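CRISPR-associated endoribonuclease Cas6 1 (Methanocaldococcus jannaschii DSM 2661, PDB 5YI6) probably cleaves CRISPR transcripts as a metal-independent endoribonuclease, processing them into the crRNAs that guide antiviral defence. Local coordinates at residues L60-R65 against G77-Y82; T148-P153 against Y201-E206. One frame throughout, in Å; residues are numbered along the deposited sequence.

Contact 1: residues L60-R65 against G77-Y82; sequences LQIRKR and GKAYLY. With PO4 (phosphate ion), chain H; PO4 (phosphate ion), chain G.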
ATOM      1  N   LEU A  60      -4.707   7.140  -3.493  1.00 17.08           N
ATOM      2  CA  LEU A  60      -4.508   8.120  -4.568  1.00 15.48           C
ATOM      3  C   LEU A  60      -4.026   9.423  -3.959  1.00 17.11           C
ATOM      4  O   LEU A  60      -4.615   9.926  -2.999  1.00 22.14           O
ATOM      5  CB  LEU A  60      -5.811   8.334  -5.354  1.00 13.97           C
ATOM      6  CG  LEU A  60      -6.266   7.121  -6.191  1.00 18.84           C
ATOM      7  CD1 LEU A  60      -7.718   7.278  -6.720  1.00 18.36           C
ATOM      8  CD2 LEU A  60      -5.293   6.837  -7.383  1.00 19.42           C
ATOM      9  N   GLN A  61      -2.935   9.957  -4.484  1.00 13.61           N
ATOM     10  CA  GLN A  61      -2.357  11.184  -3.960  1.00 16.01           C
ATOM     11  C   GLN A  61      -2.665  12.330  -4.909  1.00 19.42           C
ATOM     12  O   GLN A  61      -2.492  12.197  -6.120  1.00 16.05           O
ATOM     13  CB  GLN A  61      -0.831  11.066  -3.818  1.00 19.16           C
ATOM     14  CG  GLN A  61      -0.378   9.816  -2.982  1.00 21.03           C
ATOM     15  CD  GLN A  61      -0.661   9.939  -1.493  1.00 37.44           C
ATOM     16  OE1 GLN A  61      -0.305  10.946  -0.878  1.00 42.21           O
ATOM     17  NE2 GLN A  61      -1.285   8.895  -0.887  1.00 30.94           N
ATOM     18  N   ILE A  62      -3.067  13.472  -4.357  1.00 18.12           N
ATOM     19  CA  ILE A  62      -3.392  14.650  -5.159  1.00 20.31           C
ATOM     20  C   ILE A  62      -2.492  15.791  -4.716  1.00 20.18           C
ATOM     21  O   ILE A  62      -2.391  16.066  -3.515  1.00 22.86           O
ATOM     22  CB  ILE A  62      -4.869  15.053  -5.016  1.00 23.16           C
ATOM     23  CG1 ILE A  62      -5.771  13.911  -5.468  1.00 27.18           C
ATOM     24  CG2 ILE A  62      -5.148  16.423  -5.767  1.00 19.60           C
ATOM     25  CD1 ILE A  62      -7.232  14.203  -5.265  1.00 31.01           C
ATOM     26  N   ARG A  63      -1.834  16.436  -5.676  1.00 19.48           N
ATOM     27  CA  ARG A  63      -0.897  17.505  -5.337  1.00 20.25           C
ATOM     28  C   ARG A  63      -1.554  18.878  -5.395  1.00 25.46           C
ATOM     29  O   ARG A  63      -1.358  19.683  -4.489  1.00 27.06           O
ATOM     30  CB  ARG A  63       0.300  17.480  -6.267  1.00 23.45           C
ATOM     31  CG  ARG A  63       1.133  16.218  -6.087  1.00 24.27           C
ATOM     32  CD  ARG A  63       2.248  16.252  -7.109  1.00 27.02           C
ATOM     33  NE  ARG A  63       2.940  14.967  -7.100  1.00 26.05           N
ATOM     34  CZ  ARG A  63       3.923  14.642  -7.924  1.00 23.96           C
ATOM     35  NH1 ARG A  63       4.347  15.525  -8.824  1.00 26.72           N
ATOM     36  NH2 ARG A  63       4.485  13.442  -7.817  1.00 25.14           N
ATOM     37  N   LYS A  64      -2.321  19.148  -6.441  1.00 25.70           N
ATOM     38  CA  LYS A  64      -3.026  20.433  -6.581  1.00 30.55           C
ATOM     39  C   LYS A  64      -4.458  20.235  -6.093  1.00 27.95           C
ATOM     40  O   LYS A  64      -5.360  19.885  -6.854  1.00 29.54           O
ATOM     41  CB  LYS A  64      -2.943  20.909  -8.017  1.00 36.71           C
ATOM     42  CG  LYS A  64      -1.543  21.350  -8.361  1.00 41.29           C
ATOM     43  CD  LYS A  64      -1.454  21.857  -9.776  1.00 55.29           C
ATOM     44  CE  LYS A  64      -2.522  22.885 -10.053  1.00 61.59           C
ATOM     45  NZ  LYS A  64      -2.323  23.494 -11.398  1.00 71.07           N
ATOM     46  N   ARG A  65      -4.667  20.453  -4.807  1.00 26.42           N
ATOM     47  CA  ARG A  65      -5.828  19.885  -4.139  1.00 32.45           C
ATOM     48  C   ARG A  65      -6.716  20.960  -3.527  1.00 31.85           C
ATOM     49  O   ARG A  65      -6.256  22.044  -3.173  1.00 33.84           O
ATOM     50  CB  ARG A  65      -5.383  18.901  -3.066  1.00 37.65           C
ATOM     51  CG  ARG A  65      -4.570  19.543  -1.995  1.00 40.85           C
ATOM     52  CD  ARG A  65      -3.457  18.623  -1.521  1.00 44.94           C
ATOM     53  NE  ARG A  65      -3.957  17.299  -1.196  1.00 44.15           N
ATOM     54  CZ  ARG A  65      -4.598  17.003  -0.073  1.00 52.43           C
ATOM     55  NH1 ARG A  65      -4.835  17.956   0.825  1.00 51.06           N
ATOM     56  NH2 ARG A  65      -5.015  15.756   0.149  1.00 50.25           N
ATOM     57  N   GLY A  77      -6.769  17.622 -12.518  1.00 21.73           N
ATOM     58  CA  GLY A  77      -7.109  16.281 -12.926  1.00 22.52           C
ATOM     59  C   GLY A  77      -6.028  15.249 -12.667  1.00 21.01           C
ATOM     60  O   GLY A  77      -6.272  14.051 -12.894  1.00 20.75           O
ATOM     61  N   LYS A  78      -4.850  15.663 -12.195  1.00 18.81           N
ATOM     62  CA  LYS A  78      -3.777  14.692 -11.970  1.00 20.27           C
ATOM     63  C   LYS A  78      -3.916  14.011 -10.614  1.00 18.42           C
ATOM     64  O   LYS A  78      -4.362  14.608  -9.633  1.00 19.17           O
ATOM     65  CB  LYS A  78      -2.413  15.370 -12.059  1.00 20.47           C
ATOM     66  CG  LYS A  78      -2.091  15.867 -13.517  1.00 21.99           C
ATOM     67  CD  LYS A  78      -0.737  16.525 -13.606  1.00 22.48           C
ATOM     68  CE  LYS A  78      -0.482  17.002 -15.049  1.00 32.86           C
ATOM     69  NZ  LYS A  78       0.802  17.733 -15.128  1.00 31.86           N
ATOM     70  N   ALA A  79      -3.528  12.732 -10.577  1.00 16.62           N
ATOM     71  CA  ALA A  79      -3.395  12.005  -9.323  1.00 15.43           C
ATOM     72  C   ALA A  79      -2.237  11.025  -9.487  1.00 14.81           C
ATOM     73  O   ALA A  79      -1.777  10.765 -10.596  1.00 16.88           O
ATOM     74  CB  ALA A  79      -4.677  11.258  -8.914  1.00 15.32           C
ATOM     75  N   TYR A  80      -1.718  10.542  -8.360  1.00 16.29           N
ATOM     76  CA  TYR A  80      -0.518   9.708  -8.386  1.00 15.82           C
ATOM     77  C   TYR A  80      -0.786   8.473  -7.545  1.00 14.21           C
ATOM     78  O   TYR A  80      -1.267   8.594  -6.423  1.00 17.34           O
ATOM     79  CB  TYR A  80       0.684  10.476  -7.832  1.00 14.60           C
ATOM     80  CG  TYR A  80       0.931  11.690  -8.712  1.00 14.99           C
ATOM     81  CD1 TYR A  80       1.786  11.598  -9.809  1.00 22.04           C
ATOM     82  CD2 TYR A  80       0.266  12.888  -8.479  1.00 18.25           C
ATOM     83  CE1 TYR A  80       2.020  12.692 -10.625  1.00 22.42           C
ATOM     84  CE2 TYR A  80       0.451  13.972  -9.325  1.00 20.12           C
ATOM     85  CZ  TYR A  80       1.336  13.864 -10.375  1.00 24.87           C
ATOM     86  OH  TYR A  80       1.566  14.934 -11.202  1.00 26.84           O
ATOM     87  N   LEU A  81      -0.430   7.301  -8.069  1.00 14.62           N
ATOM     88  CA  LEU A  81      -0.629   6.051  -7.340  1.00 11.86           C
ATOM     89  C   LEU A  81       0.735   5.379  -7.234  1.00 12.07           C
ATOM     90  O   LEU A  81       1.359   5.101  -8.249  1.00 15.00           O
ATOM     91  CB  LEU A  81      -1.655   5.165  -8.067  1.00 11.04           C
ATOM     92  CG  LEU A  81      -1.830   3.727  -7.560  1.00 14.39           C
ATOM     93  CD1 LEU A  81      -2.391   3.804  -6.126  1.00 14.76           C
ATOM     94  CD2 LEU A  81      -2.739   2.933  -8.485  1.00 15.04           C
ATOM     95  N   TYR A  82       1.195   5.118  -6.019  1.00 12.45           N
ATOM     96  CA  TYR A  82       2.497   4.475  -5.813  1.00 13.37           C
ATOM     97  C   TYR A  82       2.259   2.984  -5.625  1.00 14.57           C
ATOM     98  O   TYR A  82       1.340   2.600  -4.901  1.00 13.52           O
ATOM     99  CB  TYR A  82       3.208   5.037  -4.574  1.00 11.19           C
ATOM    100  CG  TYR A  82       3.454   6.504  -4.767  1.00 15.95           C
ATOM    101  CD1 TYR A  82       4.637   6.946  -5.331  1.00 21.23           C
ATOM    102  CD2 TYR A  82       2.433   7.443  -4.526  1.00 18.88           C
ATOM    103  CE1 TYR A  82       4.852   8.316  -5.592  1.00 22.82           C
ATOM    104  CE2 TYR A  82       2.637   8.810  -4.784  1.00 26.26           C
ATOM    105  CZ  TYR A  82       3.852   9.231  -5.323  1.00 31.76           C
ATOM    106  OH  TYR A  82       4.061  10.579  -5.600  1.00 30.68           O
TER
HETATM  107  P   PO4 H 304       3.743  15.689 -14.181  1.00 59.15           P
HETATM  108  O1  PO4 H 304       3.584  14.771 -12.971  1.00 43.18           O
HETATM  109  O2  PO4 H 304       5.028  15.434 -14.935  1.00 58.64           O
HETATM  110  O3  PO4 H 304       3.755  17.122 -13.669  1.00 71.16           O
HETATM  111  O4  PO4 H 304       2.572  15.467 -15.119  1.00 57.51           O
HETATM  112  P   PO4 G 303       6.629  13.828 -11.235  1.00 26.75           P
HETATM  113  O1  PO4 G 303       6.304  12.916 -10.076  1.00 27.28           O
HETATM  114  O2  PO4 G 303       5.765  13.615 -12.422  1.00 29.77           O
HETATM  115  O3  PO4 G 303       8.071  13.660 -11.599  1.00 29.61           O
HETATM  116  O4  PO4 G 303       6.355  15.250 -10.766  1.00 26.75           O
HETATM  117  O   HOH W   1       2.505  12.677  -5.316  1.00 31.23           O
HETATM  118  O   HOH W   2      -2.302  16.325  -8.352  1.00 36.66           O

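Contact 2: residues T148-P153 against Y201-E206; sequences TYDLLP and YCRCSE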
ATOM      1  N   THR A 148     -12.036 -10.228  15.675  1.00 26.46           N
ATOM      2  CA  THR A 148     -10.804  -9.601  15.215  1.00 25.71           C
ATOM      3  C   THR A 148     -10.606  -8.264  15.920  1.00 20.68           C
ATOM      4  O   THR A 148     -11.484  -7.394  15.869  1.00 24.47           O
ATOM      5  CB  THR A 148     -10.849  -9.383  13.692  1.00 24.76           C
ATOM      6  OG1 THR A 148     -11.101 -10.628  13.028  1.00 23.00           O
ATOM      7  CG2 THR A 148      -9.525  -8.831  13.224  1.00 22.76           C
ATOM      8  N   TYR A 149      -9.445  -8.080  16.554  1.00 18.95           N
ATOM      9  CA  TYR A 149      -9.080  -6.829  17.201  1.00 18.36           C
ATOM     10  C   TYR A 149      -8.050  -6.131  16.315  1.00 21.35           C
ATOM     11  O   TYR A 149      -7.064  -6.754  15.909  1.00 20.73           O
ATOM     12  CB  TYR A 149      -8.462  -7.075  18.599  1.00 19.93           C
ATOM     13  CG  TYR A 149      -8.203  -5.800  19.348  1.00 24.76           C
ATOM     14  CD1 TYR A 149      -9.196  -5.219  20.120  1.00 25.22           C
ATOM     15  CD2 TYR A 149      -6.988  -5.146  19.254  1.00 26.98           C
ATOM     16  CE1 TYR A 149      -8.986  -4.043  20.791  1.00 28.76           C
ATOM     17  CE2 TYR A 149      -6.771  -3.964  19.913  1.00 27.29           C
ATOM     18  CZ  TYR A 149      -7.767  -3.410  20.683  1.00 25.30           C
ATOM     19  OH  TYR A 149      -7.552  -2.210  21.331  1.00 27.27           O
ATOM     20  N   ASP A 150      -8.258  -4.850  16.055  1.00 21.69           N
ATOM     21  CA  ASP A 150      -7.333  -4.066  15.223  1.00 20.11           C
ATOM     22  C   ASP A 150      -6.323  -3.357  16.122  1.00 19.03           C
ATOM     23  O   ASP A 150      -6.690  -2.461  16.887  1.00 24.03           O
ATOM     24  CB  ASP A 150      -8.120  -3.062  14.383  1.00 17.45           C
ATOM     25  CG  ASP A 150      -9.069  -3.733  13.422  1.00 18.46           C
ATOM     26  OD1 ASP A 150      -8.821  -4.894  13.042  1.00 21.07           O
ATOM     27  OD2 ASP A 150     -10.073  -3.097  13.057  1.00 23.85           O
ATOM     28  N   LEU A 151      -5.053  -3.752  16.030  1.00 16.83           N
ATOM     29  CA  LEU A 151      -4.010  -3.114  16.817  1.00 17.18           C
ATOM     30  C   LEU A 151      -3.633  -1.758  16.237  1.00 26.64           C
ATOM     31  O   LEU A 151      -3.462  -1.606  15.016  1.00 20.95           O
ATOM     32  CB  LEU A 151      -2.767  -3.998  16.851  1.00 18.88           C
ATOM     33  CG  LEU A 151      -2.991  -5.342  17.554  1.00 21.33           C
ATOM     34  CD1 LEU A 151      -1.801  -6.264  17.333  1.00 23.21           C
ATOM     35  CD2 LEU A 151      -3.258  -5.082  19.047  1.00 18.32           C
ATOM     36  N   LEU A 152      -3.491  -0.765  17.130  1.00 20.55           N
ATOM     37  CA  LEU A 152      -3.001   0.576  16.837  1.00 22.43           C
ATOM     38  C   LEU A 152      -1.782   0.858  17.711  1.00 21.51           C
ATOM     39  O   LEU A 152      -1.577   0.139  18.702  1.00 23.33           O
ATOM     40  CB  LEU A 152      -4.116   1.588  17.114  1.00 22.62           C
ATOM     41  CG  LEU A 152      -5.393   1.282  16.316  1.00 28.95           C
ATOM     42  CD1 LEU A 152      -6.539   2.173  16.798  1.00 31.20           C
ATOM     43  CD2 LEU A 152      -5.134   1.467  14.809  1.00 26.21           C
ATOM     44  N   PRO A 153      -0.981   1.903  17.429  1.00 21.19           N
ATOM     45  CA  PRO A 153       0.254   2.109  18.208  1.00 22.11           C
ATOM     46  C   PRO A 153       0.060   2.280  19.704  1.00 27.81           C
ATOM     47  O   PRO A 153       1.016   2.057  20.458  1.00 26.44           O
ATOM     48  CB  PRO A 153       0.858   3.374  17.581  1.00 21.18           C
ATOM     49  CG  PRO A 153       0.390   3.310  16.156  1.00 24.70           C
ATOM     50  CD  PRO A 153      -1.025   2.794  16.244  1.00 21.86           C
ATOM     51  N   TYR A 201     -15.466  -3.132   8.419  1.00 24.71           N
ATOM     52  CA  TYR A 201     -14.632  -1.953   8.545  1.00 30.24           C
ATOM     53  C   TYR A 201     -13.588  -2.210   9.625  1.00 35.43           C
ATOM     54  O   TYR A 201     -13.883  -2.808  10.666  1.00 32.46           O
ATOM     55  CB  TYR A 201     -15.474  -0.734   8.877  1.00 26.84           C
ATOM     56  CG  TYR A 201     -16.425  -0.383   7.751  1.00 26.81           C
ATOM     57  CD1 TYR A 201     -16.176   0.696   6.899  1.00 31.16           C
ATOM     58  CD2 TYR A 201     -17.550  -1.184   7.500  1.00 26.54           C
ATOM     59  CE1 TYR A 201     -17.063   0.997   5.851  1.00 33.11           C
ATOM     60  CE2 TYR A 201     -18.423  -0.901   6.472  1.00 34.47           C
ATOM     61  CZ  TYR A 201     -18.181   0.186   5.647  1.00 35.15           C
ATOM     62  OH  TYR A 201     -19.068   0.450   4.621  1.00 44.05           O
ATOM     63  N   CYS A 202     -12.372  -1.771   9.382  1.00 24.38           N
ATOM     64  CA  CYS A 202     -11.310  -1.952  10.350  1.00 22.57           C
ATOM     65  C   CYS A 202     -10.745  -0.598  10.738  1.00 25.50           C
ATOM     66  O   CYS A 202     -11.007   0.415  10.092  1.00 30.94           O
ATOM     67  CB  CYS A 202     -10.223  -2.876   9.787  1.00 26.47           C
ATOM     68  SG  CYS A 202      -9.401  -2.203   8.307  1.00 32.04           S
ATOM     69  N   ARG A 203      -9.973  -0.584  11.818  1.00 22.36           N
ATOM     70  CA  ARG A 203      -9.225   0.598  12.229  1.00 21.83           C
ATOM     71  C   ARG A 203      -7.763   0.378  11.851  1.00 23.00           C
ATOM     72  O   ARG A 203      -7.176  -0.639  12.235  1.00 22.39           O
ATOM     73  CB  ARG A 203      -9.376   0.841  13.730  1.00 25.54           C
ATOM     74  CG  ARG A 203     -10.806   1.107  14.121  1.00 38.52           C
ATOM     75  CD  ARG A 203     -11.010   1.175  15.640  1.00 51.15           C
ATOM     76  NE  ARG A 203     -10.416   2.375  16.226  1.00 63.14           N
ATOM     77  CZ  ARG A 203     -10.927   3.601  16.091  1.00 67.22           C
ATOM     78  NH1 ARG A 203     -10.334   4.643  16.662  1.00 61.17           N
ATOM     79  NH2 ARG A 203     -12.026   3.790  15.365  1.00 72.70           N
ATOM     80  N   CYS A 204      -7.196   1.312  11.077  1.00 18.11           N
ATOM     81  CA  CYS A 204      -5.833   1.259  10.573  1.00 16.78           C
ATOM     82  C   CYS A 204      -5.094   2.488  11.089  1.00 21.68           C
ATOM     83  O   CYS A 204      -5.707   3.427  11.605  1.00 20.88           O
ATOM     84  CB  CYS A 204      -5.829   1.233   9.025  1.00 21.50           C
ATOM     85  SG  CYS A 204      -6.521  -0.293   8.399  1.00 25.96           S
ATOM     86  N   SER A 205      -3.774   2.497  10.969  1.00 18.51           N
ATOM     87  CA  SER A 205      -2.984   3.595  11.518  1.00 19.87           C
ATOM     88  C   SER A 205      -2.373   4.425  10.400  1.00 20.39           C
ATOM     89  O   SER A 205      -1.580   3.907   9.621  1.00 17.27           O
ATOM     90  CB  SER A 205      -1.859   3.097  12.431  1.00 24.37           C
ATOM     91  OG  SER A 205      -2.368   2.316  13.509  1.00 27.86           O
ATOM     92  N   GLU A 206      -2.737   5.706  10.327  1.00 18.52           N
ATOM     93  CA  GLU A 206      -1.931   6.682   9.591  1.00 19.40           C
ATOM     94  C   GLU A 206      -0.816   7.131  10.524  1.00 23.31           C
ATOM     95  O   GLU A 206      -1.092   7.582  11.642  1.00 24.02           O
ATOM     96  CB  GLU A 206      -2.813   7.859   9.164  1.00 21.52           C
ATOM     97  CG  GLU A 206      -2.099   9.003   8.508  1.00 34.49           C
ATOM     98  CD  GLU A 206      -3.091  10.085   8.071  1.00 53.06           C
ATOM     99  OE1 GLU A 206      -3.168  11.137   8.745  1.00 52.01           O
ATOM    100  OE2 GLU A 206      -3.837   9.844   7.092  1.00 58.91           O
TER
HETATM  101  O   HOH W   3      -4.850  -2.006  12.531  1.00 20.90           O
HETATM  102  O   HOH W   4      -2.322  -0.269  12.767  1.00 21.75           O

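Contact 1: residues L60-R65 against G77-Y82
Gln61 and Tyr80 form a single antiparallel bridge of the hydrogen-bonded kind, Gln61 N reaching Tyr80 O and Tyr80 N reaching Gln61 O, each at 2.9 Å. Two residues on, Arg63 lays its guanidinium flat on the Tyr80 ring in a stacked cation-pi contact: CZ sits 3.7 Å from the ring centroid, the planes 7° apart. The chain is extended from CG to NE, and CD and NE pass over Tyr80 CE2. With one face on the ring, the guanidinium works through its edge. Arg63 NH1 and NH2 grip two oxygens of one phosphate ion, NH1 to O4 at 2.8 Å with an angle of 166°. NE donates to a water that also bonds to Tyr82 OH, while Glu8 forms a salt bridge with NH2. A second phosphate takes a 2.7 Å hydrogen bond from Tyr80 OH to its O1 and one from Lys78 NZ to its O4. Gln61 CG meets the edge of the Tyr82 ring at CE2, 3.7 Å away, and more loosely Leu60 CD2 packs on Leu81 CB. Strand 78-85 belongs to the antiparallel sheet of the N-terminal RAMP-like domain; Lys78 and Tyr80 of this strand, with Arg63 of the loop, form an anion-binding patch here. The phosphates probably come from the crystallisation liquor, but their capture is consistent with a surface that meets RNA backbone.

Contact 2: residues T148-P153 against Y201-E206
Leu152, Asp150 and Arg203 bury the most surface where residues 150-153 run nearly parallel to residues 202-205, their directions 12° apart. The link is polar at the Asp150 end: the backbone N of Arg203 donates to Asp150 OD2 at 2.8 Å, in a nearly straight bond (165°) that comes from above the carboxylate plane. CG of Asp150 stands beside its own backbone N, and the same OD2 lies 3.2 Å from Cys202 CA, close against the strand. The carboxylate thus takes up a main-chain N-H of the strand, whereas the charged end of Arg203 stays apart from it, OD2 and NE being 6.3 Å from each other. Arg203 instead bends at chi3 (70°), and its side chain crosses that of Leu152 at about a right angle, NE 3.9 Å from Leu152 CD1. The other methyl of Leu152, CD2, points to the strand and comes within 3.2 Å of Ser205 OG. Pro153 CD approaches that hydroxyl too, at 3.1 Å, so both apolar groups lie against its oxygen. Two waters fill in between the backbones: one touches Leu151 O and Arg203 O, the other joins Leu151 O to Ser205 OG. Strand 145-150 pairs with 137-142 in a two-stranded hairpin, and strand 201-213 lies beside 182-195 in the four-stranded C-terminal sheet. The contact therefore lays the outgoing end of the hairpin against that sheet, with Pro153 also touching Phe158 of helix 158-174 and Phe189 of strand 182-195.

In the fold
The two contacts lie in different halves of the molecule, contact 1 in the N-terminal Cas6 region and contact 2 in the C-terminal one, with centres 25 Å apart and no touch between them. They share no strand or helix. Both are partly buried, and both bring a loop or strand end against a strand of an antiparallel sheet. Contact 1 joins its backbones directly and carries basic and tyrosine groups outward to bound anions. Contact 2 relies on a carboxylate and waters to span its backbones, and lies away from the probable catalytic residues. Leu81 of contact 1 is about 12 Å from Tyr32, the probable proton acceptor, measured between side chains.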